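Local structure of aromatic-amino-acid transaminase TyrB (Burkholderia cenocepacia K56-2Valvano, 4WD2) at residues S129-S134 against R180-L185; D175-R180 against R212-F217; V117-L122 against E146-T151; N153-Y158 against D168-A173; K204-I209 against R242-L247. The protein probably transfers amino groups between aromatic amino acids and 2-oxo acids, using pyridoxal phosphate held as a Schiff base on a lysine. All blocks are in the same frame, centred on the assembly; numbering follows the deposited sequence. Where two conformers were deposited one is given.

Contact 1. Residues S129-S134 against R180-L185; sequences SQVWLS and RSIVLL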
# COMPACT_ATOMS: atom_id res chain seq x y z
N SER A 129 -22.30 12.39 -2.16
CA SER A 129 -22.51 11.91 -0.80
C SER A 129 -21.52 12.56 0.14
O SER A 129 -20.40 12.87 -0.25
CB SER A 129 -22.36 10.39 -0.72
OG SER A 129 -23.34 9.74 -1.50
N GLN A 130 -21.92 12.78 1.38
CA GLN A 130 -21.00 13.26 2.40
C GLN A 130 -20.77 12.16 3.43
O GLN A 130 -21.48 11.15 3.43
CB GLN A 130 -21.52 14.55 3.04
CG GLN A 130 -21.74 15.66 2.02
CD GLN A 130 -22.03 16.99 2.65
OE1 GLN A 130 -22.02 17.13 3.87
NE2 GLN A 130 -22.30 18.00 1.82
N VAL A 131 -19.78 12.34 4.29
CA VAL A 131 -19.42 11.29 5.25
C VAL A 131 -19.71 11.75 6.68
O VAL A 131 -19.46 12.91 7.03
CB VAL A 131 -17.93 10.90 5.10
CG1 VAL A 131 -17.50 9.95 6.21
CG2 VAL A 131 -17.68 10.24 3.73
N TRP A 132 -20.27 10.85 7.49
CA TRP A 132 -20.53 11.12 8.91
C TRP A 132 -19.79 10.13 9.81
O TRP A 132 -19.93 8.92 9.65
CB TRP A 132 -22.03 11.05 9.20
CG TRP A 132 -22.78 12.32 8.91
CD1 TRP A 132 -23.13 13.29 9.81
CD2 TRP A 132 -23.25 12.77 7.64
NE1 TRP A 132 -23.81 14.31 9.17
CE2 TRP A 132 -23.89 14.01 7.84
CE3 TRP A 132 -23.21 12.23 6.35
CZ2 TRP A 132 -24.48 14.72 6.80
CZ3 TRP A 132 -23.79 12.94 5.31
CH2 TRP A 132 -24.42 14.17 5.54
N LEU A 133 -18.98 10.66 10.74
CA LEU A 133 -18.26 9.85 11.72
C LEU A 133 -18.77 10.11 13.13
O LEU A 133 -19.45 11.10 13.37
CB LEU A 133 -16.74 10.11 11.69
CG LEU A 133 -16.09 11.00 10.64
CD1 LEU A 133 -14.68 11.37 11.07
CD2 LEU A 133 -16.03 10.28 9.32
N SER A 134 -18.40 9.25 14.07
CA SER A 134 -18.81 9.42 15.45
C SER A 134 -18.07 10.58 16.11
O SER A 134 -16.95 10.91 15.74
CB SER A 134 -18.58 8.13 16.24
OG SER A 134 -17.22 7.74 16.20
N ARG A 180 -28.01 7.73 0.61
CA ARG A 180 -26.63 7.48 0.16
C ARG A 180 -25.58 8.25 0.95
O ARG A 180 -24.42 8.31 0.55
CB ARG A 180 -26.51 7.77 -1.34
CG ARG A 180 -27.36 6.81 -2.17
CD ARG A 180 -27.46 7.25 -3.62
NE ARG A 180 -28.12 8.55 -3.74
CZ ARG A 180 -29.44 8.72 -3.75
NH1 ARG A 180 -30.26 7.67 -3.64
NH2 ARG A 180 -29.95 9.94 -3.86
N SER A 181 -25.97 8.81 2.09
CA SER A 181 -25.00 9.34 3.03
C SER A 181 -24.10 8.21 3.54
O SER A 181 -24.58 7.12 3.87
CB SER A 181 -25.69 10.03 4.21
OG SER A 181 -26.42 11.17 3.77
N ILE A 182 -22.80 8.46 3.59
CA ILE A 182 -21.85 7.45 4.05
C ILE A 182 -21.65 7.56 5.55
O ILE A 182 -21.20 8.59 6.05
CB ILE A 182 -20.50 7.58 3.32
CG1 ILE A 182 -20.68 7.41 1.81
CG2 ILE A 182 -19.50 6.56 3.86
CD1 ILE A 182 -19.56 8.00 0.97
N VAL A 183 -21.99 6.50 6.28
CA VAL A 183 -21.92 6.54 7.74
C VAL A 183 -20.84 5.60 8.26
O VAL A 183 -21.00 4.38 8.20
CB VAL A 183 -23.29 6.19 8.37
CG1 VAL A 183 -23.25 6.35 9.88
CG2 VAL A 183 -24.38 7.05 7.77
N LEU A 184 -19.75 6.17 8.76
CA LEU A 184 -18.66 5.38 9.33
C LEU A 184 -19.04 4.90 10.72
O LEU A 184 -19.35 5.70 11.61
CB LEU A 184 -17.37 6.20 9.40
CG LEU A 184 -16.31 6.06 8.30
CD1 LEU A 184 -15.14 6.98 8.60
CD2 LEU A 184 -15.81 4.63 8.17
N LEU A 185 -19.01 3.59 10.91
CA LEU A 185 -19.41 3.00 12.18
C LEU A 185 -18.34 2.05 12.70
O LEU A 185 -17.82 1.23 11.96
CB LEU A 185 -20.73 2.25 12.01
CG LEU A 185 -21.89 3.11 11.50
CD1 LEU A 185 -22.87 2.29 10.69
CD2 LEU A 185 -22.60 3.79 12.67
O HOH W 1 -24.94 12.74 1.91
O HOH W 2 -16.93 6.77 13.12

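Contact 2. Residues D175-R180 against R212-F217; sequences DALPAR and RELLPF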
# COMPACT_ATOMS: atom_id res chain seq x y z
N ASP A 175 -30.91 9.28 11.45
CA ASP A 175 -32.23 9.20 10.82
C ASP A 175 -32.53 10.40 9.93
O ASP A 175 -33.41 10.33 9.06
CB ASP A 175 -33.32 9.07 11.89
CG ASP A 175 -34.66 8.67 11.29
OD1 ASP A 175 -34.69 7.79 10.41
OD2 ASP A 175 -35.68 9.24 11.71
N ALA A 176 -31.82 11.50 10.14
CA ALA A 176 -32.10 12.73 9.41
C ALA A 176 -31.26 12.88 8.15
O ALA A 176 -31.40 13.87 7.42
CB ALA A 176 -31.89 13.93 10.33
N LEU A 177 -30.39 11.91 7.87
CA LEU A 177 -29.49 12.00 6.73
C LEU A 177 -30.19 11.67 5.41
O LEU A 177 -31.11 10.85 5.36
CB LEU A 177 -28.29 11.07 6.91
CG LEU A 177 -27.48 11.32 8.18
CD1 LEU A 177 -26.28 10.38 8.26
CD2 LEU A 177 -27.06 12.77 8.23
N PRO A 178 -29.75 12.32 4.32
CA PRO A 178 -30.30 12.02 3.00
C PRO A 178 -29.81 10.67 2.51
O PRO A 178 -28.81 10.16 3.02
CB PRO A 178 -29.75 13.16 2.13
CG PRO A 178 -28.48 13.55 2.79
CD PRO A 178 -28.70 13.35 4.27
N ALA A 179 -30.51 10.10 1.53
CA ALA A 179 -30.12 8.82 0.96
C ALA A 179 -28.68 8.87 0.45
O ALA A 179 -28.20 9.91 -0.04
CB ALA A 179 -31.07 8.43 -0.17
N ARG A 180 -28.01 7.73 0.61
CA ARG A 180 -26.63 7.48 0.16
C ARG A 180 -25.58 8.25 0.95
O ARG A 180 -24.42 8.31 0.55
CB ARG A 180 -26.51 7.77 -1.34
CG ARG A 180 -27.36 6.81 -2.17
CD ARG A 180 -27.46 7.25 -3.62
NE ARG A 180 -28.12 8.55 -3.74
CZ ARG A 180 -29.44 8.72 -3.75
NH1 ARG A 180 -30.26 7.67 -3.64
NH2 ARG A 180 -29.95 9.94 -3.86
N ARG A 212 -33.63 4.58 5.38
CA ARG A 212 -33.20 5.84 4.80
C ARG A 212 -32.23 5.67 3.63
O ARG A 212 -31.77 6.65 3.05
CB ARG A 212 -32.58 6.72 5.88
CG ARG A 212 -33.54 7.07 7.03
CD ARG A 212 -34.72 7.87 6.52
NE ARG A 212 -35.51 8.43 7.62
CZ ARG A 212 -36.65 9.10 7.45
NH1 ARG A 212 -37.15 9.29 6.24
NH2 ARG A 212 -37.29 9.58 8.51
N GLU A 213 -31.94 4.42 3.28
CA GLU A 213 -31.08 4.09 2.14
C GLU A 213 -29.70 4.71 2.29
O GLU A 213 -29.16 5.28 1.34
CB GLU A 213 -31.72 4.56 0.83
CG GLU A 213 -33.03 3.86 0.52
CD GLU A 213 -33.73 4.47 -0.68
OE1 GLU A 213 -34.89 4.88 -0.52
OE2 GLU A 213 -33.12 4.52 -1.77
N LEU A 214 -29.15 4.59 3.49
CA LEU A 214 -27.81 5.09 3.77
C LEU A 214 -26.75 4.07 3.38
O LEU A 214 -27.06 2.91 3.09
CB LEU A 214 -27.68 5.44 5.26
CG LEU A 214 -28.73 6.39 5.80
CD1 LEU A 214 -28.33 6.88 7.18
CD2 LEU A 214 -28.95 7.56 4.84
N LEU A 215 -25.50 4.53 3.37
CA LEU A 215 -24.35 3.69 3.05
C LEU A 215 -23.44 3.49 4.25
O LEU A 215 -22.52 4.27 4.47
CB LEU A 215 -23.54 4.30 1.91
CG LEU A 215 -23.95 3.90 0.51
CD1 LEU A 215 -23.19 4.75 -0.50
CD2 LEU A 215 -23.66 2.42 0.31
N PRO A 216 -23.69 2.42 5.02
CA PRO A 216 -22.85 2.12 6.19
C PRO A 216 -21.47 1.61 5.79
O PRO A 216 -21.33 0.69 4.98
CB PRO A 216 -23.65 1.04 6.92
CG PRO A 216 -24.44 0.37 5.86
CD PRO A 216 -24.80 1.46 4.87
N PHE A 217 -20.46 2.25 6.37
CA PHE A 217 -19.08 1.82 6.24
C PHE A 217 -18.62 1.37 7.62
O PHE A 217 -18.31 2.20 8.49
CB PHE A 217 -18.20 2.97 5.70
CG PHE A 217 -16.95 2.51 4.99
CD1 PHE A 217 -16.40 3.28 3.98
CD2 PHE A 217 -16.32 1.32 5.33
CE1 PHE A 217 -15.27 2.87 3.32
CE2 PHE A 217 -15.18 0.91 4.67
CZ PHE A 217 -14.65 1.69 3.67
O HOH W 3 -32.94 9.19 3.47

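Contact 3. Residues V117-L122 against E146-T151; sequences VGADFL and ERAGFT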
# COMPACT_ATOMS: atom_id res chain seq x y z
N VAL A 117 -9.29 2.37 -0.11
CA VAL A 117 -9.81 1.78 -1.35
C VAL A 117 -11.32 1.97 -1.41
O VAL A 117 -11.86 2.34 -2.46
CB VAL A 117 -9.46 0.27 -1.46
CG1 VAL A 117 -10.26 -0.39 -2.57
CG2 VAL A 117 -7.96 0.09 -1.72
N GLY A 118 -11.98 1.74 -0.28
CA GLY A 118 -13.41 1.97 -0.17
C GLY A 118 -13.79 3.42 -0.44
O GLY A 118 -14.73 3.69 -1.20
N ALA A 119 -13.08 4.36 0.19
CA ALA A 119 -13.33 5.79 -0.02
C ALA A 119 -13.16 6.21 -1.49
O ALA A 119 -13.96 6.99 -2.01
CB ALA A 119 -12.40 6.63 0.87
N ASP A 120 -12.11 5.71 -2.14
CA ASP A 120 -11.84 6.08 -3.53
C ASP A 120 -12.93 5.53 -4.47
O ASP A 120 -13.35 6.21 -5.41
CB ASP A 120 -10.45 5.57 -3.96
CG ASP A 120 -9.31 6.45 -3.43
OD1 ASP A 120 -9.57 7.54 -2.88
OD2 ASP A 120 -8.13 6.05 -3.58
N PHE A 121 -13.36 4.30 -4.23
CA PHE A 121 -14.49 3.70 -4.96
C PHE A 121 -15.77 4.51 -4.74
O PHE A 121 -16.48 4.83 -5.69
CB PHE A 121 -14.68 2.23 -4.52
CG PHE A 121 -16.03 1.64 -4.90
CD1 PHE A 121 -16.30 1.26 -6.20
CD2 PHE A 121 -17.01 1.44 -3.93
CE1 PHE A 121 -17.54 0.71 -6.54
CE2 PHE A 121 -18.24 0.90 -4.27
CZ PHE A 121 -18.50 0.53 -5.57
N LEU A 122 -16.06 4.84 -3.48
CA LEU A 122 -17.27 5.59 -3.15
C LEU A 122 -17.28 7.00 -3.75
O LEU A 122 -18.32 7.47 -4.20
CB LEU A 122 -17.45 5.67 -1.64
CG LEU A 122 -17.87 4.40 -0.90
CD1 LEU A 122 -17.86 4.64 0.60
CD2 LEU A 122 -19.24 3.91 -1.36
N GLU A 146 -11.54 13.03 3.96
CA GLU A 146 -11.42 14.38 3.41
C GLU A 146 -10.38 14.43 2.27
O GLU A 146 -10.60 15.08 1.25
CB GLU A 146 -11.05 15.38 4.51
CG GLU A 146 -12.21 15.75 5.43
CD GLU A 146 -11.88 16.91 6.36
OE1 GLU A 146 -10.70 17.31 6.41
OE2 GLU A 146 -12.80 17.42 7.04
N ARG A 147 -9.25 13.75 2.43
CA ARG A 147 -8.24 13.72 1.38
C ARG A 147 -8.72 12.91 0.16
O ARG A 147 -8.23 13.10 -0.95
CB ARG A 147 -6.92 13.17 1.91
CG ARG A 147 -6.19 14.11 2.86
CD ARG A 147 -5.68 15.35 2.12
NE ARG A 147 -4.99 16.30 2.99
CZ ARG A 147 -3.68 16.31 3.20
NH1 ARG A 147 -3.14 17.21 4.01
NH2 ARG A 147 -2.90 15.42 2.60
N ALA A 148 -9.69 12.03 0.38
CA ALA A 148 -10.32 11.27 -0.70
C ALA A 148 -11.41 12.07 -1.43
O ALA A 148 -11.97 11.62 -2.43
CB ALA A 148 -10.91 9.97 -0.16
N GLY A 149 -11.70 13.27 -0.92
CA GLY A 149 -12.60 14.19 -1.60
C GLY A 149 -13.97 14.36 -0.97
O GLY A 149 -14.86 14.96 -1.58
N PHE A 150 -14.16 13.86 0.25
CA PHE A 150 -15.46 13.95 0.91
C PHE A 150 -15.53 15.07 1.94
O PHE A 150 -14.59 15.30 2.70
CB PHE A 150 -15.82 12.64 1.61
CG PHE A 150 -16.22 11.54 0.68
CD1 PHE A 150 -17.49 11.53 0.11
CD2 PHE A 150 -15.35 10.51 0.38
CE1 PHE A 150 -17.86 10.53 -0.75
CE2 PHE A 150 -15.73 9.49 -0.49
CZ PHE A 150 -16.99 9.51 -1.04
N THR A 151 -16.68 15.74 1.98
CA THR A 151 -17.05 16.57 3.11
C THR A 151 -17.38 15.65 4.28
O THR A 151 -18.18 14.72 4.15
CB THR A 151 -18.26 17.47 2.81
OG1 THR A 151 -17.96 18.31 1.69
CG2 THR A 151 -18.59 18.34 4.01
O HOH W 4 -10.82 9.57 -3.85

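Contact 4. Residues N153-Y158 against D168-A173; sequences NTYPYY and DAMLAA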
# COMPACT_ATOMS: atom_id res chain seq x y z
N ASN A 153 -18.60 15.00 8.23
CA ASN A 153 -19.37 15.50 9.36
C ASN A 153 -19.39 14.52 10.52
O ASN A 153 -18.84 13.42 10.43
CB ASN A 153 -20.81 15.81 8.91
CG ASN A 153 -20.86 16.57 7.59
OD1 ASN A 153 -20.60 17.77 7.54
ND2 ASN A 153 -21.21 15.86 6.52
N THR A 154 -20.02 14.92 11.63
CA THR A 154 -20.08 14.07 12.81
C THR A 154 -21.52 13.81 13.25
O THR A 154 -22.43 14.56 12.89
CB THR A 154 -19.30 14.68 13.99
OG1 THR A 154 -20.01 15.82 14.50
CG2 THR A 154 -17.93 15.12 13.55
N TYR A 155 -21.71 12.74 14.01
CA TYR A 155 -22.98 12.49 14.69
C TYR A 155 -22.69 12.33 16.18
O TYR A 155 -21.57 11.95 16.55
CB TYR A 155 -23.70 11.25 14.11
CG TYR A 155 -22.87 9.98 14.04
CD1 TYR A 155 -22.66 9.20 15.17
CD2 TYR A 155 -22.33 9.54 12.84
CE1 TYR A 155 -21.91 8.03 15.11
CE2 TYR A 155 -21.57 8.37 12.77
CZ TYR A 155 -21.37 7.62 13.91
OH TYR A 155 -20.63 6.47 13.85
N PRO A 156 -23.68 12.64 17.04
CA PRO A 156 -23.46 12.48 18.49
C PRO A 156 -23.12 11.04 18.83
O PRO A 156 -23.67 10.12 18.21
CB PRO A 156 -24.81 12.88 19.10
CG PRO A 156 -25.45 13.75 18.07
CD PRO A 156 -24.99 13.23 16.74
N TYR A 157 -22.23 10.83 19.79
CA TYR A 157 -21.87 9.46 20.15
C TYR A 157 -21.48 9.38 21.61
O TYR A 157 -22.25 8.90 22.43
CB TYR A 157 -20.73 8.96 19.25
CG TYR A 157 -20.49 7.46 19.34
CD1 TYR A 157 -21.26 6.56 18.62
CD2 TYR A 157 -19.49 6.95 20.16
CE1 TYR A 157 -21.05 5.19 18.71
CE2 TYR A 157 -19.27 5.58 20.26
CZ TYR A 157 -20.05 4.71 19.53
OH TYR A 157 -19.83 3.35 19.62
N TYR A 158 -20.29 9.85 21.95
CA TYR A 158 -19.82 9.75 23.33
C TYR A 158 -20.58 10.71 24.22
O TYR A 158 -20.87 11.84 23.83
CB TYR A 158 -18.32 10.01 23.42
CG TYR A 158 -17.77 9.93 24.83
CD1 TYR A 158 -17.63 8.71 25.47
CD2 TYR A 158 -17.40 11.08 25.52
CE1 TYR A 158 -17.13 8.63 26.76
CE2 TYR A 158 -16.90 11.02 26.81
CZ TYR A 158 -16.77 9.79 27.42
OH TYR A 158 -16.27 9.72 28.70
N ASP A 168 -29.88 7.89 21.69
CA ASP A 168 -31.03 8.59 21.15
C ASP A 168 -30.59 9.70 20.19
O ASP A 168 -31.15 9.84 19.10
CB ASP A 168 -31.90 9.18 22.26
CG ASP A 168 -32.69 8.12 23.03
OD1 ASP A 168 -32.82 6.98 22.53
OD2 ASP A 168 -33.19 8.45 24.12
N ALA A 169 -29.59 10.49 20.59
CA ALA A 169 -29.10 11.58 19.76
C ALA A 169 -28.38 11.06 18.51
O ALA A 169 -28.52 11.64 17.43
CB ALA A 169 -28.16 12.48 20.57
N MET A 170 -27.62 9.99 18.67
CA MET A 170 -26.97 9.31 17.56
C MET A 170 -27.98 8.83 16.52
O MET A 170 -27.82 9.08 15.33
CB MET A 170 -26.14 8.12 18.05
CG MET A 170 -25.62 7.26 16.93
SD MET A 170 -24.83 5.72 17.45
CE MET A 170 -24.22 5.14 15.87
N LEU A 171 -29.02 8.16 17.00
CA LEU A 171 -30.05 7.59 16.13
C LEU A 171 -30.85 8.68 15.40
O LEU A 171 -31.15 8.56 14.21
CB LEU A 171 -30.98 6.68 16.94
CG LEU A 171 -31.97 5.83 16.15
CD1 LEU A 171 -31.23 4.81 15.28
CD2 LEU A 171 -32.97 5.13 17.07
N ALA A 172 -31.19 9.75 16.12
CA ALA A 172 -31.95 10.84 15.52
C ALA A 172 -31.13 11.61 14.47
O ALA A 172 -31.66 12.01 13.44
CB ALA A 172 -32.44 11.79 16.61
N ALA A 173 -29.84 11.81 14.74
CA ALA A 173 -28.98 12.48 13.77
C ALA A 173 -28.85 11.66 12.49
O ALA A 173 -28.94 12.20 11.38
CB ALA A 173 -27.61 12.75 14.37

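Contact 5. Residues K204-I209 against R242-L247; sequences KLIDVI and RGVPTL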
# COMPACT_ATOMS: atom_id res chain seq x y z
N LYS A 204 -31.87 -1.39 16.02
CA LYS A 204 -32.59 -0.13 15.82
C LYS A 204 -31.87 0.80 14.86
O LYS A 204 -32.51 1.50 14.06
CB LYS A 204 -32.82 0.59 17.15
CG LYS A 204 -33.71 -0.16 18.11
CD LYS A 204 -33.81 0.59 19.44
CE LYS A 204 -34.32 -0.31 20.54
NZ LYS A 204 -34.44 0.43 21.83
N LEU A 205 -30.55 0.82 14.94
CA LEU A 205 -29.76 1.62 14.02
C LEU A 205 -29.88 1.09 12.59
O LEU A 205 -29.99 1.87 11.65
CB LEU A 205 -28.29 1.64 14.44
CG LEU A 205 -27.39 2.51 13.56
CD1 LEU A 205 -27.88 3.95 13.55
CD2 LEU A 205 -25.94 2.45 14.04
N ILE A 206 -29.88 -0.23 12.43
CA ILE A 206 -29.97 -0.83 11.10
C ILE A 206 -31.34 -0.57 10.48
O ILE A 206 -31.45 -0.34 9.28
CB ILE A 206 -29.65 -2.35 11.12
CG1 ILE A 206 -28.19 -2.59 11.54
CG2 ILE A 206 -29.89 -2.97 9.75
CD1 ILE A 206 -27.86 -4.03 11.91
N ASP A 207 -32.39 -0.58 11.31
CA ASP A 207 -33.73 -0.20 10.87
C ASP A 207 -33.69 1.12 10.10
O ASP A 207 -34.23 1.24 9.01
CB ASP A 207 -34.69 -0.05 12.05
CG ASP A 207 -35.00 -1.37 12.75
OD1 ASP A 207 -34.76 -2.46 12.17
OD2 ASP A 207 -35.53 -1.31 13.88
N VAL A 208 -33.04 2.11 10.71
CA VAL A 208 -32.91 3.45 10.14
C VAL A 208 -32.03 3.48 8.88
O VAL A 208 -32.42 4.04 7.86
CB VAL A 208 -32.33 4.42 11.20
CG1 VAL A 208 -31.83 5.70 10.54
CG2 VAL A 208 -33.38 4.72 12.27
N ILE A 209 -30.85 2.88 8.97
CA ILE A 209 -29.92 2.79 7.85
C ILE A 209 -30.57 2.17 6.62
O ILE A 209 -30.43 2.69 5.50
CB ILE A 209 -28.66 1.99 8.26
CG1 ILE A 209 -27.80 2.83 9.21
CG2 ILE A 209 -27.85 1.56 7.04
CD1 ILE A 209 -26.77 2.01 9.98
N ARG A 242 -29.59 -8.84 6.45
CA ARG A 242 -30.78 -8.05 6.15
C ARG A 242 -30.67 -7.39 4.78
O ARG A 242 -31.55 -6.63 4.37
CB ARG A 242 -31.00 -7.00 7.25
CG ARG A 242 -31.45 -7.62 8.57
CD ARG A 242 -31.69 -6.57 9.65
NE ARG A 242 -32.68 -5.58 9.23
CZ ARG A 242 -33.16 -4.61 10.01
NH1 ARG A 242 -32.74 -4.50 11.26
NH2 ARG A 242 -34.06 -3.76 9.53
N GLY A 243 -29.59 -7.69 4.07
CA GLY A 243 -29.41 -7.25 2.70
C GLY A 243 -29.03 -5.79 2.51
O GLY A 243 -29.22 -5.22 1.44
N VAL A 244 -28.49 -5.17 3.55
CA VAL A 244 -28.14 -3.75 3.49
C VAL A 244 -26.80 -3.55 2.79
O VAL A 244 -25.83 -4.24 3.11
CB VAL A 244 -28.10 -3.13 4.91
CG1 VAL A 244 -27.69 -1.66 4.86
CG2 VAL A 244 -29.46 -3.28 5.60
N PRO A 245 -26.75 -2.63 1.81
CA PRO A 245 -25.48 -2.27 1.15
C PRO A 245 -24.45 -1.80 2.16
O PRO A 245 -24.62 -0.73 2.75
CB PRO A 245 -25.88 -1.12 0.21
CG PRO A 245 -27.19 -0.60 0.77
CD PRO A 245 -27.88 -1.84 1.28
N THR A 246 -23.40 -2.58 2.37
CA THR A 246 -22.47 -2.30 3.46
C THR A 246 -21.03 -2.46 3.01
O THR A 246 -20.69 -3.44 2.34
CB THR A 246 -22.74 -3.23 4.67
OG1 THR A 246 -24.10 -3.08 5.09
CG2 THR A 246 -21.80 -2.91 5.83
N LEU A 247 -20.17 -1.52 3.38
CA LEU A 247 -18.74 -1.73 3.20
C LEU A 247 -18.18 -2.09 4.56
O LEU A 247 -18.60 -1.53 5.58
CB LEU A 247 -18.03 -0.50 2.61
CG LEU A 247 -18.46 -0.02 1.22
CD1 LEU A 247 -19.68 0.88 1.29
CD2 LEU A 247 -17.33 0.70 0.51

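Contact 1. Residues S129-S134 against R180-L185
Two neighbouring parallel strands of the large mixed sheet meet here, 131-134 beside 182-185, with their short axes 21° apart. Three backbone bonds join them, each nearly along the acceptor C=O axis. Ile182 N gives to Gln130 O at 3.0 Å. Trp132 N then gives to Ile182 O at 2.8 Å, and Leu184 N to Trp132 O at 2.9 Å. Just before the strands, Ser129 OG donates to Arg180 O at 2.7 Å, from above the carbonyl plane. At the far end a water bridges Ser134 N and Leu184 O, so the pairing opens there. Val131 and Ile182 share one face of the sheet and cross obliquely, Val131 CG2 lying 3.9 Å from Ile182 CB. In one of its two conformers, Leu133 puts CD2 3.5 Å from Leu184 CD1, close for two methyls. Trp132 and Val183 point to the opposite face. The indole turns its six-membered ring back along the sheet, and CZ3 comes 3.5 Å from Ser181 OG. That hydroxyl is bonded to Pro178 O and accepts a hydrogen bond from a water, which accepts one from Gln130 N. Such parallel pairing is characteristic of the central sheet in the large domain of fold-type I aminotransferases.

Contact 2. Residues D175-R180 against R212-F217
Asp175 OD1 is held by one bond across this contact, a salt bridge from Arg212 NE at 3.0 Å. The N-H points almost straight at the oxygen, at 170°. The oxygen lies close to the guanidinium plane, but NE meets it from above the carboxylate plane, and the two planes stand 45° apart. Asp175 CG is anti to its backbone N, and the Arg212 chain bends at chi2, which brings NE rather than the guanidinium tip to the acid. Backbone also ties the loop to the turn. Arg180 N donates to Glu213 O at 2.8 Å, from above the carbonyl plane. A water donates hydrogen bonds to Leu177 O and Arg212 O. Ala179 CA makes a CA-H...O contact with Arg212 O at 3.4 Å. Leu214 is buried behind these polar groups. Its CD2 branch reaches Pro178 O at 3.2 Å and lies 4.1 Å from Leu177 CB, the two leucines crossing at about a right angle. Glu213, with positive phi, is the first residue to leave helical geometry after helix 199-211, and strand 215-220 follows. The arrangement is a Schellman motif at a helix-to-strand turn of an alpha/beta fold, packed against the loop that enters the adjacent parallel strand.

Contact 3. Residues V117-L122 against E146-T151
Phe150 turns the edge of its ring to helix 110-125, not its face. Its CG is anti to the carbonyl carbon, chi1 -74°, and this sends the ring toward the helix backbone. CE2 comes 3.4 Å from Ala119 O, which lies in the ring plane. CZ reaches the next turn, 3.9 Å from Leu122 CB and close to the Leu122 carbonyl carbon. The aromatic rim therefore packs along the backbone of the helix. Two residues before Phe150, the Ala148 and Ala119 methyls meet, CB to CB at 3.8 Å. Side chains this small let the segments come close, with the CA atoms of Asp120 and Ala148 6.1 Å apart. No direct hydrogen bond crosses the contact. Instead a water donates to Asp120 OD1 at 2.6 Å and to Ala148 O at 2.7 Å. Asp120 OD1 has a salt bridge to Lys116. Gly149, with positive phi, closes helix 141-147 in a Schellman motif, and the chain turns there, Phe150 pointing toward helix 110-125. Lys123 bonds to Gly149 O and makes a cation-pi contact with Phe150. Phe150 thus sits between helix 110-125, Phe145 of helix 141-147 and Ile182 of strand 182-186, where both helices cover one side of the central sheet.

Contact 4. Residues N153-Y158 against D168-A173
Met170 lies alongside Tyr155 and Tyr157, pointing the same way as both rings. These are Met-aromatic contacts, made where helix 167-175 packs on strand 152-159 of the central mixed sheet of the alpha/beta fold. The short axes of strand 153-156 and helix 168-173 approach to 6.8 Å, with their directions 136° apart. The Met170 chain is extended from CB to CE, with CG anti to the backbone N, so it runs alongside the two rings. SD sits 3.8 Å from Tyr157 CD1, and CE lies 3.8 Å from Tyr155 CE1. Both rings are met obliquely. The Tyr155 side chain takes the crowded first torsion, CG between the backbone N and the carbonyl carbon, chi1 52°. Its hydroxyl is bonded to Leu184 O, and that of Tyr157 to Val195 O, so both ring ends are fixed beyond the contact. Tyr157 CD1 lies at the edge of the Tyr155 ring, in its plane, so the two rings are not stacked on each other. Nearer the outside, Pro156 fits between two alanines one helical turn apart. Its CB lies 3.7 Å from Ala169 CB, and its CD lies 3.6 Å from Ala173 CB. No hydrogen bond crosses here. Pro156 O is buried without a polar partner, with Met170 CB 3.2 Å from it.

Contact 5. Residues K204-I209 against R242-L247
Arg242 starts from the loop after helix 234-241, and its CB points toward helix 199-211. CG is anti to the carbonyl carbon, and the chain runs straight through chi2, then bends at chi3, 57°. From CD onward it passes Ile206, whose CG2 is 4.0 Å from CD and 3.9 Å from NE. The same methyl lies over one face of the guanidinium, toward its rim, 3.6 Å from NH1. At the tip, NH1 and NH2 grip one oxygen end-on. Each donates to Asp207 OD1 at 3.0 Å, and both bonds are bent, at 144°. The oxygen lies near the guanidinium plane. OD1 receives NH2 on its anti lone pair, while NH1 comes from above the carboxylate plane. NH2 has a second salt bridge to Glu210 and NH1 one to Glu203, so three acids of one helix surround the cation and probably stabilise its charge. Inward from this polar tip the contact is apolar. Val244 CG1 meets Ile209 CG2 at 3.9 Å, the two side chains crossing at about a right angle, and Val244 CG2 lies near Ile206 CG2. Gly243 carries the positive phi of a Schellman motif, which turns the chain out of helix 234-241. The segment then runs into strand 246-251, so the contact ties helices 199-211 and 234-241 together on one side of the sheet, over Pro216 of strand 215-220.

In the fold
Contact 1 pairs two strands within the sheet; contacts 2, 4 and 5 join strands or their ends to the helices and loops beside them, and contact 3 joins two helices over the face bearing Ile182. Contacts 1 and 2 share Arg180, and Ser181 O probably bonds to Leu215 N, so strand 215-220 continues the parallel pairing. Contacts 4 and 5 lie toward the other face and meet through Met170 and Leu205. Contacts 1, 3 and 5 are largely buried and 2 and 4 partly. Backbone bonds dominate contact 1, and salt bridges lie at the exposed sides of contacts 2 and 5. Contacts 3 and 4 rely on packing, contact 3 with a bridging water.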